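Local coordinates for protein CMP-sialic acid transporter 1 (Zea mays, PDB 6I1R) that probably carries CMP-sialic acid from the cytoplasm into the Golgi in exchange for CMP, and here holds CMP in an outward-facing state, at residues F51-E56 with N188-W193; L83-V88 with I167-L172; I132-V137 with C296-Q301. The protein carries 5 engineered substitutions. All blocks are in the same frame, centred on the assembly; numbering follows the deposited sequence.

Contact 1. Residues F51-E56 with N188-W193; sequences FFLWKE and NDSLYW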
loop_
_atom_site.group_PDB
_atom_site.type_symbol
_atom_site.label_atom_id
_atom_site.label_comp_id
_atom_site.label_asym_id
_atom_site.label_seq_id
_atom_site.Cartn_x
_atom_site.Cartn_y
_atom_site.Cartn_z
ATOM N N PHE B 51 -12.729 31.186 -5.006
ATOM C CA PHE B 51 -13.956 31.641 -4.354
ATOM C C PHE B 51 -13.671 32.909 -3.544
ATOM O O PHE B 51 -14.371 33.907 -3.693
ATOM C CB PHE B 51 -14.547 30.559 -3.446
ATOM C CG PHE B 51 -15.703 31.034 -2.603
ATOM C CD1 PHE B 51 -16.991 31.066 -3.116
ATOM C CD2 PHE B 51 -15.502 31.472 -1.301
ATOM C CE1 PHE B 51 -18.052 31.514 -2.344
ATOM C CE2 PHE B 51 -16.563 31.922 -0.532
ATOM C CZ PHE B 51 -17.837 31.942 -1.054
ATOM N N PHE B 52 -12.650 32.859 -2.692
ATOM C CA PHE B 52 -12.325 33.995 -1.830
ATOM C C PHE B 52 -11.806 35.168 -2.671
ATOM O O PHE B 52 -12.027 36.316 -2.299
ATOM C CB PHE B 52 -11.312 33.606 -0.748
ATOM C CG PHE B 52 -11.838 32.691 0.330
ATOM C CD1 PHE B 52 -13.125 32.836 0.832
ATOM C CD2 PHE B 52 -11.033 31.700 0.868
ATOM C CE1 PHE B 52 -13.597 31.993 1.826
ATOM C CE2 PHE B 52 -11.506 30.860 1.866
ATOM C CZ PHE B 52 -12.788 31.009 2.343
ATOM N N LEU B 53 -11.131 34.895 -3.786
ATOM C CA LEU B 53 -10.691 35.977 -4.672
ATOM C C LEU B 53 -11.923 36.699 -5.235
ATOM O O LEU B 53 -12.012 37.923 -5.160
ATOM C CB LEU B 53 -9.815 35.408 -5.794
ATOM C CG LEU B 53 -9.224 36.436 -6.759
ATOM C CD1 LEU B 53 -8.450 37.512 -6.012
ATOM C CD2 LEU B 53 -8.335 35.759 -7.791
ATOM N N TRP B 54 -12.863 35.926 -5.777
ATOM C CA TRP B 54 -14.134 36.446 -6.307
ATOM C C TRP B 54 -14.837 37.303 -5.246
ATOM O O TRP B 54 -15.213 38.450 -5.506
ATOM C CB TRP B 54 -15.016 35.281 -6.779
ATOM C CG TRP B 54 -16.418 35.643 -7.168
ATOM C CD1 TRP B 54 -16.866 35.986 -8.412
ATOM C CD2 TRP B 54 -17.575 35.657 -6.312
ATOM N NE1 TRP B 54 -18.213 36.227 -8.385
ATOM C CE2 TRP B 54 -18.678 36.030 -7.111
ATOM C CE3 TRP B 54 -17.786 35.400 -4.952
ATOM C CZ2 TRP B 54 -19.968 36.148 -6.592
ATOM C CZ3 TRP B 54 -19.060 35.521 -4.439
ATOM C CH2 TRP B 54 -20.133 35.895 -5.249
ATOM N N LYS B 55 -14.992 36.731 -4.053
ATOM C CA LYS B 55 -15.669 37.386 -2.933
ATOM C C LYS B 55 -14.924 38.668 -2.536
ATOM O O LYS B 55 -15.554 39.659 -2.167
ATOM C CB LYS B 55 -15.762 36.424 -1.744
ATOM C CG LYS B 55 -16.391 37.000 -0.482
ATOM C CD LYS B 55 -16.726 35.945 0.552
ATOM C CE LYS B 55 -17.358 36.517 1.803
ATOM N NZ LYS B 55 -17.822 35.449 2.719
ATOM N N GLU B 56 -13.593 38.636 -2.603
ATOM C CA GLU B 56 -12.760 39.789 -2.247
ATOM C C GLU B 56 -12.950 40.915 -3.273
ATOM O O GLU B 56 -12.969 42.086 -2.903
ATOM C CB GLU B 56 -11.286 39.384 -2.162
ATOM C CG GLU B 56 -10.412 40.412 -1.466
ATOM C CD GLU B 56 -8.924 40.109 -1.510
ATOM O OE1 GLU B 56 -8.410 39.844 -2.615
ATOM O OE2 GLU B 56 -8.284 40.141 -0.441
ATOM N N ASN B 188 3.039 42.592 -3.584
ATOM C CA ASN B 188 2.106 43.204 -2.637
ATOM C C ASN B 188 0.689 42.711 -2.968
ATOM O O ASN B 188 -0.303 43.364 -2.636
ATOM C CB ASN B 188 2.232 44.735 -2.635
ATOM C CG ASN B 188 3.000 45.284 -3.822
ATOM O OD1 ASN B 188 2.609 45.087 -4.972
ATOM N ND2 ASN B 188 4.100 45.969 -3.555
ATOM N N ASP B 189 0.600 41.525 -3.570
ATOM C CA ASP B 189 -0.629 41.053 -4.218
ATOM C C ASP B 189 -1.540 40.389 -3.177
ATOM O O ASP B 189 -1.171 40.248 -2.008
ATOM C CB ASP B 189 -0.309 40.094 -5.372
ATOM C CG ASP B 189 -0.137 40.772 -6.722
ATOM O OD1 ASP B 189 0.223 41.965 -6.745
ATOM O OD2 ASP B 189 -0.358 40.094 -7.745
ATOM N N SER B 190 -2.731 39.994 -3.621
ATOM C CA SER B 190 -3.708 39.319 -2.769
ATOM C C SER B 190 -3.299 37.857 -2.558
ATOM O O SER B 190 -2.907 37.173 -3.502
ATOM C CB SER B 190 -5.092 39.410 -3.361
ATOM O OG SER B 190 -6.055 38.832 -2.493
ATOM N N LEU B 191 -3.419 37.386 -1.319
ATOM C CA LEU B 191 -3.120 35.993 -0.978
ATOM C C LEU B 191 -3.916 35.054 -1.895
ATOM O O LEU B 191 -3.387 34.053 -2.381
ATOM C CB LEU B 191 -3.471 35.751 0.495
ATOM C CG LEU B 191 -3.229 34.333 1.016
ATOM C CD1 LEU B 191 -1.767 33.938 0.865
ATOM C CD2 LEU B 191 -3.665 34.203 2.467
ATOM N N TYR B 192 -5.176 35.404 -2.136
ATOM C CA TYR B 192 -6.106 34.538 -2.858
ATOM C C TYR B 192 -5.762 34.507 -4.354
ATOM O O TYR B 192 -6.026 33.507 -5.017
ATOM C CB TYR B 192 -7.547 34.994 -2.620
ATOM C CG TYR B 192 -7.935 35.116 -1.166
ATOM C CD1 TYR B 192 -7.764 34.055 -0.291
ATOM C CD2 TYR B 192 -8.472 36.290 -0.662
ATOM C CE1 TYR B 192 -8.115 34.156 1.046
ATOM C CE2 TYR B 192 -8.829 36.408 0.671
ATOM C CZ TYR B 192 -8.649 35.337 1.530
ATOM O OH TYR B 192 -8.997 35.442 2.846
ATOM N N TRP B 193 -5.189 35.587 -4.884
ATOM C CA TRP B 193 -4.763 35.617 -6.293
ATOM C C TRP B 193 -3.427 34.881 -6.453
ATOM O O TRP B 193 -3.178 34.260 -7.489
ATOM C CB TRP B 193 -4.693 37.059 -6.816
ATOM C CG TRP B 193 -3.965 37.211 -8.118
ATOM C CD1 TRP B 193 -2.839 37.950 -8.340
ATOM C CD2 TRP B 193 -4.298 36.603 -9.380
ATOM N NE1 TRP B 193 -2.454 37.852 -9.649
ATOM C CE2 TRP B 193 -3.327 37.030 -10.312
ATOM C CE3 TRP B 193 -5.316 35.746 -9.815
ATOM C CZ2 TRP B 193 -3.349 36.627 -11.647
ATOM C CZ3 TRP B 193 -5.337 35.348 -11.133
ATOM C CH2 TRP B 193 -4.366 35.784 -12.036
#

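Contact 2. Residues L83-V88 with I167-L172; sequences LIHNNV and ILSACL. With C5P (cytidine-5'-monophosphate), chain D.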
loop_
_atom_site.group_PDB
_atom_site.type_symbol
_atom_site.label_atom_id
_atom_site.label_comp_id
_atom_site.label_asym_id
_atom_site.label_seq_id
_atom_site.Cartn_x
_atom_site.Cartn_y
_atom_site.Cartn_z
ATOM N N LEU B 83 7.485 18.097 -8.805
ATOM C CA LEU B 83 7.466 16.989 -9.772
ATOM C C LEU B 83 8.782 16.209 -9.679
ATOM O O LEU B 83 8.785 14.981 -9.566
ATOM C CB LEU B 83 7.266 17.559 -11.181
ATOM C CG LEU B 83 7.250 16.539 -12.321
ATOM C CD1 LEU B 83 5.910 15.820 -12.388
ATOM C CD2 LEU B 83 7.559 17.209 -13.651
ATOM N N ILE B 84 9.890 16.943 -9.738
ATOM C CA ILE B 84 11.229 16.354 -9.680
ATOM C C ILE B 84 11.398 15.661 -8.321
ATOM O O ILE B 84 11.909 14.543 -8.241
ATOM C CB ILE B 84 12.309 17.429 -9.932
ATOM C CG1 ILE B 84 12.213 18.005 -11.348
ATOM C CG2 ILE B 84 13.701 16.884 -9.647
ATOM C CD1 ILE B 84 12.818 19.383 -11.494
ATOM N N HIS B 85 10.937 16.331 -7.269
ATOM C CA HIS B 85 10.977 15.800 -5.911
ATOM C C HIS B 85 10.296 14.427 -5.846
ATOM O O HIS B 85 10.854 13.496 -5.280
ATOM C CB HIS B 85 10.334 16.793 -4.936
ATOM C CG HIS B 85 10.414 16.370 -3.509
ATOM N ND1 HIS B 85 9.344 15.816 -2.843
ATOM C CD2 HIS B 85 11.427 16.428 -2.618
ATOM C CE1 HIS B 85 9.696 15.554 -1.598
ATOM N NE2 HIS B 85 10.970 15.900 -1.442
ATOM N N ASN B 86 9.111 14.301 -6.439
ATOM C CA ASN B 86 8.336 13.056 -6.356
ATOM C C ASN B 86 9.087 11.911 -7.050
ATOM O O ASN B 86 9.008 10.763 -6.606
ATOM C CB ASN B 86 6.925 13.217 -6.929
ATOM C CG ASN B 86 5.974 12.139 -6.449
ATOM O OD1 ASN B 86 5.581 11.264 -7.216
ATOM N ND2 ASN B 86 5.612 12.186 -5.177
ATOM N N ASN B 87 9.805 12.220 -8.130
ATOM C CA ASN B 87 10.628 11.230 -8.832
ATOM C C ASN B 87 11.781 10.788 -7.922
ATOM O O ASN B 87 12.105 9.601 -7.844
ATOM C CB ASN B 87 11.197 11.773 -10.144
ATOM C CG ASN B 87 10.146 12.364 -11.060
ATOM O OD1 ASN B 87 9.006 11.903 -11.085
ATOM N ND2 ASN B 87 10.521 13.386 -11.812
ATOM N N VAL B 88 12.396 11.760 -7.253
ATOM C CA VAL B 88 13.523 11.497 -6.359
ATOM C C VAL B 88 13.026 10.644 -5.185
ATOM O O VAL B 88 13.649 9.637 -4.844
ATOM C CB VAL B 88 14.188 12.809 -5.888
ATOM C CG1 VAL B 88 15.185 12.580 -4.761
ATOM C CG2 VAL B 88 14.860 13.540 -7.041
ATOM N N ILE B 167 19.353 12.951 0.543
ATOM C CA ILE B 167 19.904 14.290 0.765
ATOM C C ILE B 167 19.367 15.245 -0.310
ATOM O O ILE B 167 18.900 16.338 0.017
ATOM C CB ILE B 167 21.448 14.259 0.794
ATOM C CG1 ILE B 167 21.972 13.511 2.023
ATOM C CG2 ILE B 167 22.024 15.667 0.710
ATOM C CD1 ILE B 167 23.427 13.108 1.931
ATOM N N LEU B 168 19.445 14.836 -1.578
ATOM C CA LEU B 168 18.960 15.664 -2.694
ATOM C C LEU B 168 17.457 15.928 -2.531
ATOM O O LEU B 168 16.986 17.031 -2.812
ATOM C CB LEU B 168 19.259 14.960 -4.024
ATOM C CG LEU B 168 18.564 15.535 -5.262
ATOM C CD1 LEU B 168 18.844 17.023 -5.420
ATOM C CD2 LEU B 168 18.988 14.782 -6.513
ATOM N N SER B 169 16.718 14.916 -2.082
ATOM C CA SER B 169 15.284 15.047 -1.823
ATOM C C SER B 169 15.015 16.228 -0.880
ATOM O O SER B 169 14.135 17.045 -1.146
ATOM C CB SER B 169 14.716 13.770 -1.259
ATOM O OG SER B 169 13.330 13.910 -0.982
ATOM N N ALA B 170 15.778 16.311 0.208
ATOM C CA ALA B 170 15.564 17.327 1.242
ATOM C C ALA B 170 15.855 18.730 0.694
ATOM O O ALA B 170 15.169 19.691 1.051
ATOM C CB ALA B 170 16.424 17.020 2.444
ATOM N N CYS B 171 16.872 18.844 -0.159
ATOM C CA CYS B 171 17.252 20.126 -0.760
ATOM C C CYS B 171 16.135 20.640 -1.678
ATOM O O CYS B 171 15.832 21.834 -1.681
ATOM C CB CYS B 171 18.548 19.997 -1.553
ATOM S SG CYS B 171 19.942 19.401 -0.561
ATOM N N LEU B 172 15.535 19.737 -2.450
ATOM C CA LEU B 172 14.431 20.089 -3.346
ATOM C C LEU B 172 13.194 20.463 -2.518
ATOM O O LEU B 172 12.564 21.494 -2.767
ATOM C CB LEU B 172 14.135 18.907 -4.275
ATOM C CG LEU B 172 15.221 18.591 -5.303
ATOM C CD1 LEU B 172 15.036 17.196 -5.877
ATOM C CD2 LEU B 172 15.236 19.630 -6.415
HETATM O O3P C5P D . 0.588 20.793 -3.249
HETATM P P C5P D . 1.702 19.916 -3.768
HETATM O O1P C5P D . 3.060 20.226 -3.186
HETATM O O2P C5P D . 1.367 18.445 -3.818
HETATM O "O5'" C5P D . 1.837 20.339 -5.316
HETATM C "C5'" C5P D . 1.557 19.398 -6.351
HETATM C "C4'" C5P D . 2.805 19.190 -7.199
HETATM O "O4'" C5P D . 3.562 18.092 -6.682
HETATM C "C3'" C5P D . 2.446 18.873 -8.643
HETATM O "O3'" C5P D . 2.930 19.913 -9.502
HETATM C "C2'" C5P D . 3.071 17.517 -8.947
HETATM O "O2'" C5P D . 4.016 17.571 -10.024
HETATM C "C1'" C5P D . 3.774 17.080 -7.670
HETATM N N1 C5P D . 3.216 15.806 -7.211
HETATM C C2 C5P D . 3.467 14.624 -7.939
HETATM N N3 C5P D . 2.956 13.446 -7.521
HETATM C C4 C5P D . 2.199 13.390 -6.404
HETATM C C5 C5P D . 1.943 14.546 -5.677
HETATM C C6 C5P D . 2.468 15.760 -6.104
HETATM O O2 C5P D . 4.166 14.668 -8.974
HETATM N N4 C5P D . 1.690 12.204 -5.991
#

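Contact 3. Residues I132-V137 with C296-Q301; sequences IVLLAV and CIISLQ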
loop_
_atom_site.group_PDB
_atom_site.type_symbol
_atom_site.label_atom_id
_atom_site.label_comp_id
_atom_site.label_asym_id
_atom_site.label_seq_id
_atom_site.Cartn_x
_atom_site.Cartn_y
_atom_site.Cartn_z
ATOM N N ILE B 132 17.552 25.421 15.040
ATOM C CA ILE B 132 17.167 24.737 13.797
ATOM C C ILE B 132 17.759 23.322 13.825
ATOM O O ILE B 132 17.053 22.342 13.589
ATOM C CB ILE B 132 17.618 25.513 12.538
ATOM C CG1 ILE B 132 17.160 26.976 12.537
ATOM C CG2 ILE B 132 17.163 24.797 11.273
ATOM C CD1 ILE B 132 15.676 27.172 12.743
ATOM N N VAL B 133 19.050 23.231 14.136
ATOM C CA VAL B 133 19.735 21.941 14.206
ATOM C C VAL B 133 19.061 21.087 15.286
ATOM O O VAL B 133 18.685 19.943 15.031
ATOM C CB VAL B 133 21.246 22.104 14.469
ATOM C CG1 VAL B 133 21.917 20.768 14.765
ATOM C CG2 VAL B 133 21.950 22.802 13.313
ATOM N N LEU B 134 18.886 21.649 16.479
ATOM C CA LEU B 134 18.282 20.894 17.580
ATOM C C LEU B 134 16.931 20.317 17.152
ATOM O O LEU B 134 16.608 19.194 17.529
ATOM C CB LEU B 134 18.108 21.786 18.812
ATOM C CG LEU B 134 19.217 21.695 19.857
ATOM C CD1 LEU B 134 18.942 22.669 20.984
ATOM C CD2 LEU B 134 19.360 20.280 20.400
ATOM N N LEU B 135 16.154 21.077 16.381
ATOM C CA LEU B 135 14.840 20.610 15.932
ATOM C C LEU B 135 15.007 19.349 15.077
ATOM O O LEU B 135 14.324 18.349 15.302
ATOM C CB LEU B 135 14.138 21.719 15.141
ATOM C CG LEU B 135 12.694 21.421 14.739
ATOM C CD1 LEU B 135 11.786 21.366 15.959
ATOM C CD2 LEU B 135 12.183 22.450 13.743
ATOM N N ALA B 136 15.912 19.412 14.104
ATOM C CA ALA B 136 16.185 18.282 13.217
ATOM C C ALA B 136 16.683 17.083 14.032
ATOM O O ALA B 136 16.266 15.952 13.791
ATOM C CB ALA B 136 17.191 18.684 12.166
ATOM N N VAL B 137 17.570 17.343 14.988
ATOM C CA VAL B 137 18.137 16.285 15.825
ATOM C C VAL B 137 17.035 15.711 16.728
ATOM O O VAL B 137 16.980 14.501 16.936
ATOM C CB VAL B 137 19.337 16.799 16.647
ATOM C CG1 VAL B 137 19.783 15.787 17.691
ATOM C CG2 VAL B 137 20.508 17.191 15.759
ATOM N N CYS B 296 12.920 19.167 21.385
ATOM C CA CYS B 296 12.114 19.997 20.495
ATOM C C CYS B 296 11.485 21.166 21.266
ATOM O O CYS B 296 11.510 22.296 20.782
ATOM C CB CYS B 296 11.055 19.162 19.784
ATOM S SG CYS B 296 11.721 18.222 18.385
ATOM N N ILE B 297 10.941 20.910 22.456
ATOM C CA ILE B 297 10.384 21.986 23.292
ATOM C C ILE B 297 11.478 23.027 23.566
ATOM O O ILE B 297 11.218 24.230 23.514
ATOM C CB ILE B 297 9.773 21.428 24.595
ATOM C CG1 ILE B 297 8.451 20.701 24.328
ATOM C CG2 ILE B 297 9.603 22.527 25.636
ATOM C CD1 ILE B 297 7.898 19.954 25.522
ATOM N N ILE B 298 12.691 22.563 23.856
ATOM C CA ILE B 298 13.818 23.464 24.124
ATOM C C ILE B 298 14.236 24.151 22.817
ATOM O O ILE B 298 14.564 25.335 22.824
ATOM C CB ILE B 298 14.981 22.711 24.806
ATOM C CG1 ILE B 298 14.714 22.534 26.303
ATOM C CG2 ILE B 298 16.318 23.397 24.550
ATOM C CD1 ILE B 298 15.609 21.525 26.982
ATOM N N SER B 299 14.218 23.420 21.704
ATOM C CA SER B 299 14.506 24.017 20.396
ATOM C C SER B 299 13.480 25.113 20.070
ATOM O O SER B 299 13.813 26.092 19.401
ATOM C CB SER B 299 14.548 22.976 19.309
ATOM O OG SER B 299 14.858 23.571 18.059
ATOM N N LEU B 300 12.241 24.940 20.528
ATOM C CA LEU B 300 11.195 25.945 20.314
ATOM C C LEU B 300 11.558 27.217 21.091
ATOM O O LEU B 300 11.617 28.309 20.524
ATOM C CB LEU B 300 9.844 25.386 20.774
ATOM C CG LEU B 300 8.614 26.174 20.326
ATOM C CD1 LEU B 300 8.069 25.639 19.010
ATOM C CD2 LEU B 300 7.530 26.144 21.394
ATOM N N GLN B 301 11.817 27.050 22.384
ATOM C CA GLN B 301 12.137 28.168 23.266
ATOM C C GLN B 301 13.332 28.944 22.695
ATOM O O GLN B 301 13.251 30.154 22.514
ATOM C CB GLN B 301 12.406 27.660 24.684
ATOM C CG GLN B 301 11.154 27.157 25.391
ATOM C CD GLN B 301 11.430 26.668 26.791
ATOM O OE1 GLN B 301 12.460 26.056 27.068
ATOM N NE2 GLN B 301 10.497 26.929 27.691
#

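Contact 1. Residues F51-E56 with N188-W193
Helix 37-59 meets the start of helix 191-216 here, with S190 at the N-cap position of the second helix. One hydrogen bond crosses between them. S190 OG donates to E56 OE1 at 2.6 Å and meets the syn lone pair of that oxygen, on the side of OE2. The reach comes from E56, whose CG stands anti to the backbone N (chi1 -165°) and whose chain runs extended from there. The serine hydroxyl is likewise anti to its own backbone N.

The aromatic contacts centre on Y192. F52 CB lies over the middle of one face of its ring, 3.5 Å from the centroid of the Y192 ring and 9° off the normal, a clear CH-pi contact. The two rings themselves cross obliquely, with planes at 48°. At the ring's edge and in its plane lies E56 CD, and E56 OE2 is 3.9 Å from Y192 CD2. An alanine here has no ring to receive F52 CB, and the packing of F52 and the flank of the E56 carboxylate would probably loosen.

Purely apolar packing comes from L53. Its CB is 3.9 Å from Y192 CB, while L53 CD2 comes to the edge of the indole, 3.6 Å from W193 CE3. The loop residue M65 also touches both L53 and W193.

The chemistry is thus one polar link beside an apolar patch. A carboxylate held by the N-cap serine, close to the start of a helix, is likely to be favoured in its ionised form.

Contact 2. Residues L83-V88 with I167-L172
The imidazole of H85 is met at its edge: S169 O lies there in the ring plane, 3.1 Å from H85 CD2, and L172 CB sits near the same plane, 4.0 Å from H85 CD2. S169 OG approaches obliquely, 3.1 Å from H85 NE2. The setting is an antiparallel pair of predicted transmembrane helices in the nucleotide-sugar transporter fold of the DMT clan. Helices 83-88 and 167-172 run at 159° to each other, and their axes come within 9.4 Å.

Beside the imidazole the packing is apolar. V88 uses both branches: CG1, anti to the backbone N, rests 3.7 Å from S169 CB, whereas CG2 reaches L172 CD1 at 3.8 Å. I84 CG2 touches that same leucine methyl, its side chain crossing L172 at about a right angle. L172 CD1 is therefore wedged against two branched residues one helical turn apart.

Another side of helix 76-92 faces the bound CMP. N86 and L83 belong to the nucleotide pocket, and both touch W209 of helix 191-216, itself a pocket residue. N86 OD1 stands 3.4 Å from N3 of the cytosine, and L83 CB lies 3.4 Å from the ribose O2'.

Contact 3. Residues I132-V137 with C296-Q301
S299 sits between helices 132-137 and 296-301, which run antiparallel at 162° with their axes only 8.5 Å apart. Its CB points toward the opposing helix, and its OG is anti to the backbone N (chi1 -179°). That torsion carries the hydroxyl against the backbone of the first helix, where OG lies 3.5 Å from L135 CB. The hydrogen bond it makes is with A131 O, one turn before L135. L135 N is also close, but the angle is poor and the pair is not hydrogen-bonded. The buried hydroxyl thus has a polar partner on the facing helix while its carbon packs against apolar neighbours: S299 CB is 3.8 Å from L134 CB.

L135 also sends its CG anti to the backbone N (chi1 -174°), and its second torsion turns CD1 toward C296, 4.0 Å from C296 SG. The cysteine takes another rotamer, with SG beside the backbone N and anti to the carbonyl carbon. This lays the sulfur alongside the leucine branch.

L134 covers the margin of the contact. Besides the touch of its CB on S299, it brings CD1 to a loose 4.5 Å from I298 CG2. The small side chains of S299 and C296 on one side are consistent with the close approach of the two backbones, where L135 CA and C296 CA are 5.4 Å apart.

Further helices enclose the pair. Helix 259-279 supplies S267 to L135, L271 to C296 and the Y264 hydroxyl, which is hydrogen-bonded to S299 O. Helix 108-118 packs I109 against I132, L135 and A136.

How the contacts relate
The three contacts tie together separate parts of one helical transporter domain and do not touch one another. Contact 2 is the one at the nucleotide pocket. Contact 1, centred about 30 Å from it, is remote from CMP in space but joins helices 37-59 and 191-216, which elsewhere along their length carry pocket residues, K45 before segment 51-56 and N206 after segment 188-193. Contact 3 involves helices with no residue in that pocket; its centre is about 24 Å from that of contact 2, with nearest atoms about 10 Å apart, and about 35 Å from that of contact 1. In sequence, contact 2 falls between the two segments of contact 1, whereas contact 3 interleaves with both.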